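Local coordinates for geranyltranstransferase (Thermotoga maritima, PDB 2FTZ), which probably catalyses the condensation of geranyl diphosphate with isopentenyl diphosphate to give farnesyl diphosphate, as a polyprenyl synthetase, at residues L32-A37 and L113-G118; M38-T43 and H104-E109. All coordinates share one frame; numbering follows the deposited sequence.

Contact 1 of 2, residues L32-A37 and L113-G118; sequences LLTEEA and LLAGDG
A helix-helix crossing in the all-helical polyprenyl synthetase fold brings Thr-34 and Ala-37 of helix 33-43 against Leu-114 and Ala-115 of helix 109-127. The short axes cross at -65° and approach to 8.6 Å. Small side chains, two of them alanines, lie at the crossing. Thr-34 and Ala-37, three residues apart, put one face of their helix on the other. The CB atoms of Ala-37 and Ala-115 meet at 3.9 Å. Thr-34 reaches the other helix with its methyl, CG2. Its OG1 stands beside the backbone N (chi1 -59°), which leaves CG2 anti to that N and facing the backbone of helix 109-127. OG1 forms a hydrogen bond with Glu-155 OE2 of the second subunit, so Thr-34 serves both the helix pair and the dimer. Leu-114 packs on Leu-147 of the second subunit. Within the first segment, Leu-32 N at the N-cap gives a hydrogen bond of 3.2 Å to Glu-35 OE1, which accepts with its anti lone pair. OE1 also takes Trp-30 N, and OE2 takes Gly-29 N, so local bonds grip both oxygens of the buried carboxylate. Across the crossing, Thr-34 CG2 touches Leu-114 CB at 3.8 Å and Ala-115 N at 3.7 Å.

Contact 2 of 2, residues M38-T43 and H104-E109; sequences MLYSAT and HRTYGE. With EDO (1,2-ethanediol), chain F.
This is an aromatic contact near the protein surface, where Tyr-40 of helix 33-43 meets Thr-106 and Tyr-107 at the end of the short helix 103-107. The two tyrosine rings form a T-shaped pair. The edge of Tyr-107 is turned to the face of Tyr-40, with centroids 5.7 Å apart and planes at 71°. Tyr-107 CE2 leads, 3.9 Å from Tyr-40 CG. Tyr-107 OH lies 3.8 Å from Tyr-40 CB and forms a hydrogen bond with Glu-36 OE2, one turn earlier on the same helix as Tyr-40. Thr-106 CG2 lies over one face of the Tyr-40 ring. The Tyr-40 ring swings out with CG anti to the backbone N (chi1 172°), and its OH hydrogen-bonds to Pro-101 O. Thr-106 OG1 hydrogen-bonds to Ser-102 O. With an alanine in place of Tyr-40, the Tyr-107 edge would probably lose the ring face it meets, and Pro-101 O its hydroxyl partner. After Tyr-107, Gly-108 leaves the helix with positive phi (108°), where a side chain would jam against the preceding carbonyl. Glu-109 N gives a hydrogen bond of 2.9 Å to O1 of a 1,2-ethanediol, probably from the crystallisation liquor. In this all-helical polyprenyl synthetase fold, the T-shaped tyrosine pair joins helix 33-43 to helix 103-107, just before helix 109-127.

After helices 10-13 and 19-26 the chain enters helix 33-43, whose early part serves contact 1 and whose later part serves contact 2. It then runs through helices 49-61 and 69-87 to helix 103-107. There contact 2 closes the inner loop, with 60 residues between its segments. The chain goes straight on into helix 109-127, where contact 1 closes the outer loop of 75 residues. Contact 2 is thus enclosed by contact 1. Their centres are 7 Å apart. Ala-37 CB of contact 1 packs on Tyr-107 CD2 of contact 2 at 3.7 Å, and Met-38 packs on Ala-115. Both contacts also touch the second subunit.

Contact 1 of 2, residues L32-A37 and L113-G118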
loop_
_atom_site.group_PDB
_atom_site.type_symbol
_atom_site.label_atom_id
_atom_site.label_comp_id
_atom_site.label_asym_id
_atom_site.label_seq_id
_atom_site.Cartn_x
_atom_site.Cartn_y
_atom_site.Cartn_z
ATOM N N LEU A 32 12.406 5.718 -14.759
ATOM C CA LEU A 32 12.736 5.761 -13.352
ATOM C C LEU A 32 13.509 4.530 -12.898
ATOM O O LEU A 32 13.103 3.409 -13.223
ATOM C CB LEU A 32 11.492 5.906 -12.474
ATOM C CG LEU A 32 10.752 7.226 -12.636
ATOM C CD1 LEU A 32 9.338 7.121 -11.935
ATOM C CD2 LEU A 32 11.565 8.451 -12.144
ATOM N N LEU A 33 14.558 4.747 -12.090
ATOM C CA LEU A 33 15.247 3.681 -11.354
ATOM C C LEU A 33 14.280 2.888 -10.464
ATOM O O LEU A 33 14.419 1.692 -10.322
ATOM C CB LEU A 33 16.336 4.235 -10.446
ATOM C CG LEU A 33 17.616 4.753 -11.061
ATOM C CD1 LEU A 33 18.526 5.161 -9.903
ATOM C CD2 LEU A 33 18.270 3.648 -11.902
ATOM N N THR A 34 13.263 3.552 -9.927
ATOM C CA THR A 34 12.240 2.913 -9.114
ATOM C C THR A 34 11.489 1.837 -9.912
ATOM O O THR A 34 11.190 0.763 -9.380
ATOM C CB THR A 34 11.289 3.970 -8.475
ATOM O OG1 THR A 34 12.067 4.853 -7.658
ATOM C CG2 THR A 34 10.195 3.297 -7.609
ATOM N N GLU A 35 11.159 2.138 -11.169
ATOM C CA GLU A 35 10.509 1.165 -12.071
ATOM C C GLU A 35 11.403 -0.044 -12.341
ATOM O O GLU A 35 10.949 -1.217 -12.291
ATOM C CB GLU A 35 10.090 1.854 -13.337
ATOM C CG GLU A 35 8.997 2.935 -13.225
ATOM C CD GLU A 35 8.715 3.564 -14.561
ATOM O OE1 GLU A 35 9.639 4.229 -15.096
ATOM O OE2 GLU A 35 7.592 3.360 -15.115
ATOM N N GLU A 36 12.663 0.243 -12.637
ATOM C CA GLU A 36 13.664 -0.796 -12.870
ATOM C C GLU A 36 13.798 -1.698 -11.634
ATOM O O GLU A 36 13.940 -2.921 -11.753
ATOM C CB GLU A 36 15.014 -0.179 -13.237
ATOM C CG GLU A 36 16.067 -1.249 -13.617
ATOM C CD GLU A 36 17.454 -0.676 -13.823
ATOM O OE1 GLU A 36 17.571 0.469 -14.343
ATOM O OE2 GLU A 36 18.433 -1.391 -13.469
ATOM N N ALA A 37 13.800 -1.094 -10.461
ATOM C CA ALA A 37 13.912 -1.844 -9.214
ATOM C C ALA A 37 12.726 -2.781 -8.949
ATOM O O ALA A 37 12.900 -3.905 -8.462
ATOM C CB ALA A 37 14.089 -0.845 -7.987
ATOM N N LEU A 113 12.693 1.436 -1.008
ATOM C CA LEU A 113 11.504 1.783 -0.207
ATOM C C LEU A 113 10.363 2.121 -1.166
ATOM O O LEU A 113 9.217 1.641 -1.028
ATOM C CB LEU A 113 11.801 3.005 0.665
ATOM C CG LEU A 113 10.631 3.584 1.468
ATOM C CD1 LEU A 113 10.261 2.558 2.531
ATOM C CD2 LEU A 113 10.909 4.935 2.093
ATOM N N LEU A 114 10.676 2.965 -2.127
ATOM C CA LEU A 114 9.669 3.425 -3.104
ATOM C C LEU A 114 9.202 2.264 -3.979
ATOM O O LEU A 114 8.044 2.163 -4.258
ATOM C CB LEU A 114 10.232 4.515 -4.002
ATOM C CG LEU A 114 10.480 5.812 -3.218
ATOM C CD1 LEU A 114 11.173 6.836 -4.068
ATOM C CD2 LEU A 114 9.198 6.363 -2.598
ATOM N N ALA A 115 10.115 1.390 -4.406
ATOM C CA ALA A 115 9.764 0.207 -5.195
ATOM C C ALA A 115 8.782 -0.711 -4.491
ATOM O O ALA A 115 7.846 -1.239 -5.092
ATOM C CB ALA A 115 11.054 -0.598 -5.610
ATOM N N GLY A 116 8.981 -0.886 -3.188
ATOM C CA GLY A 116 8.086 -1.695 -2.389
ATOM C C GLY A 116 6.694 -1.098 -2.390
ATOM O O GLY A 116 5.700 -1.804 -2.616
ATOM N N ASP A 117 6.630 0.205 -2.151
ATOM C CA ASP A 117 5.355 0.923 -2.161
ATOM C C ASP A 117 4.661 0.811 -3.517
ATOM O O ASP A 117 3.476 0.554 -3.579
ATOM C CB ASP A 117 5.547 2.396 -1.806
ATOM C CG ASP A 117 5.852 2.654 -0.281
ATOM O OD1 ASP A 117 5.876 1.732 0.525
ATOM O OD2 ASP A 117 6.144 3.825 0.031
ATOM N N GLY A 118 5.423 1.049 -4.599
ATOM C CA GLY A 118 4.914 0.895 -5.939
ATOM C C GLY A 118 4.292 -0.472 -6.253
ATOM O O GLY A 118 3.215 -0.550 -6.808
#

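Contact 2 of 2, residues M38-T43 and H104-E109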
loop_
_atom_site.group_PDB
_atom_site.type_symbol
_atom_site.label_atom_id
_atom_site.label_comp_id
_atom_site.label_asym_id
_atom_site.label_seq_id
_atom_site.Cartn_x
_atom_site.Cartn_y
_atom_site.Cartn_z
ATOM N N MET A 38 11.496 -2.298 -9.174
ATOM C CA MET A 38 10.321 -3.142 -9.111
ATOM C C MET A 38 10.394 -4.320 -10.039
ATOM O O MET A 38 10.156 -5.468 -9.616
ATOM C CB MET A 38 9.036 -2.337 -9.387
ATOM C CG MET A 38 8.758 -1.283 -8.355
ATOM S SD MET A 38 7.119 -0.532 -8.653
ATOM C CE MET A 38 7.500 0.471 -10.037
ATOM N N LEU A 39 10.806 -4.084 -11.295
ATOM C CA LEU A 39 10.946 -5.164 -12.235
ATOM C C LEU A 39 12.054 -6.157 -11.798
ATOM O O LEU A 39 11.891 -7.362 -11.885
ATOM C CB LEU A 39 11.269 -4.551 -13.618
ATOM C CG LEU A 39 11.459 -5.534 -14.784
ATOM C CD1 LEU A 39 10.237 -6.506 -14.994
ATOM C CD2 LEU A 39 11.750 -4.762 -16.082
ATOM N N TYR A 40 13.177 -5.627 -11.339
ATOM C CA TYR A 40 14.302 -6.465 -10.849
ATOM C C TYR A 40 13.828 -7.424 -9.768
ATOM O O TYR A 40 14.006 -8.661 -9.843
ATOM C CB TYR A 40 15.390 -5.544 -10.304
ATOM C CG TYR A 40 16.536 -6.254 -9.580
ATOM C CD1 TYR A 40 17.592 -6.801 -10.299
ATOM C CD2 TYR A 40 16.580 -6.329 -8.192
ATOM C CE1 TYR A 40 18.674 -7.430 -9.650
ATOM C CE2 TYR A 40 17.664 -6.977 -7.505
ATOM C CZ TYR A 40 18.715 -7.514 -8.264
ATOM O OH TYR A 40 19.807 -8.160 -7.674
ATOM N N SER A 41 13.194 -6.853 -8.738
ATOM C CA SER A 41 12.748 -7.634 -7.602
ATOM C C SER A 41 11.723 -8.704 -7.960
ATOM O O SER A 41 11.745 -9.797 -7.396
ATOM C CB SER A 41 12.198 -6.710 -6.549
ATOM O OG SER A 41 13.246 -5.964 -5.947
ATOM N N ALA A 42 10.814 -8.380 -8.868
ATOM C CA ALA A 42 9.758 -9.267 -9.268
ATOM C C ALA A 42 10.232 -10.403 -10.175
ATOM O O ALA A 42 9.539 -11.423 -10.320
ATOM C CB ALA A 42 8.632 -8.458 -9.949
ATOM N N THR A 43 11.397 -10.242 -10.781
ATOM C CA THR A 43 11.888 -11.216 -11.754
ATOM C C THR A 43 13.200 -11.921 -11.310
ATOM O O THR A 43 13.661 -12.811 -11.991
ATOM C CB THR A 43 12.013 -10.558 -13.160
ATOM O OG1 THR A 43 12.910 -9.455 -13.094
ATOM C CG2 THR A 43 10.642 -10.063 -13.686
ATOM N N HIS A 104 17.721 -2.900 -2.196
ATOM C CA HIS A 104 18.402 -1.723 -1.656
ATOM C C HIS A 104 19.891 -1.759 -1.912
ATOM O O HIS A 104 20.495 -0.696 -2.092
ATOM C CB HIS A 104 18.099 -1.465 -0.159
ATOM C CG HIS A 104 18.547 -2.564 0.754
ATOM N ND1 HIS A 104 17.803 -3.710 0.941
ATOM C CD2 HIS A 104 19.650 -2.691 1.538
ATOM C CE1 HIS A 104 18.437 -4.504 1.791
ATOM N NE2 HIS A 104 19.564 -3.916 2.161
ATOM N N ARG A 105 20.486 -2.958 -1.962
ATOM C CA ARG A 105 21.921 -3.073 -2.256
ATOM C C ARG A 105 22.197 -2.739 -3.735
ATOM O O ARG A 105 23.270 -2.251 -4.082
ATOM C CB ARG A 105 22.444 -4.483 -1.909
ATOM C CG ARG A 105 22.455 -4.802 -0.401
ATOM C CD ARG A 105 23.546 -4.078 0.341
ATOM N NE ARG A 105 24.866 -4.542 -0.067
ATOM C CZ ARG A 105 26.009 -3.942 0.259
ATOM N NH1 ARG A 105 26.007 -2.838 1.004
ATOM N NH2 ARG A 105 27.166 -4.445 -0.170
ATOM N N THR A 106 21.202 -2.969 -4.590
ATOM C CA THR A 106 21.342 -2.772 -6.020
ATOM C C THR A 106 21.033 -1.325 -6.377
ATOM O O THR A 106 21.782 -0.705 -7.134
ATOM C CB THR A 106 20.440 -3.752 -6.798
ATOM O OG1 THR A 106 20.679 -5.104 -6.338
ATOM C CG2 THR A 106 20.705 -3.667 -8.293
ATOM N N TYR A 107 19.964 -0.773 -5.783
ATOM C CA TYR A 107 19.433 0.523 -6.175
ATOM C C TYR A 107 19.490 1.624 -5.138
ATOM O O TYR A 107 19.261 2.777 -5.485
ATOM C CB TYR A 107 17.973 0.351 -6.591
ATOM C CG TYR A 107 17.869 -0.443 -7.848
ATOM C CD1 TYR A 107 18.059 0.164 -9.110
ATOM C CD2 TYR A 107 17.641 -1.811 -7.798
ATOM C CE1 TYR A 107 17.992 -0.569 -10.253
ATOM C CE2 TYR A 107 17.560 -2.552 -8.940
ATOM C CZ TYR A 107 17.751 -1.937 -10.161
ATOM O OH TYR A 107 17.691 -2.722 -11.272
ATOM N N GLY A 108 19.756 1.296 -3.871
ATOM C CA GLY A 108 19.728 2.316 -2.813
ATOM C C GLY A 108 18.507 2.079 -1.964
ATOM O O GLY A 108 17.506 1.541 -2.430
ATOM N N GLU A 109 18.588 2.472 -0.702
ATOM C CA GLU A 109 17.505 2.290 0.232
ATOM C C GLU A 109 16.294 3.143 -0.090
ATOM O O GLU A 109 15.171 2.718 0.136
ATOM C CB GLU A 109 18.009 2.679 1.619
ATOM C CG GLU A 109 17.103 2.337 2.736
ATOM C CD GLU A 109 17.832 2.392 4.110
ATOM O OE1 GLU A 109 19.098 2.499 4.148
ATOM O OE2 GLU A 109 17.114 2.331 5.117
HETATM C C1 EDO F . 21.291 4.900 0.424
HETATM O O1 EDO F . 21.186 3.500 0.117
HETATM C C2 EDO F . 20.299 5.684 -0.429
HETATM O O2 EDO F . 19.352 6.333 0.430
#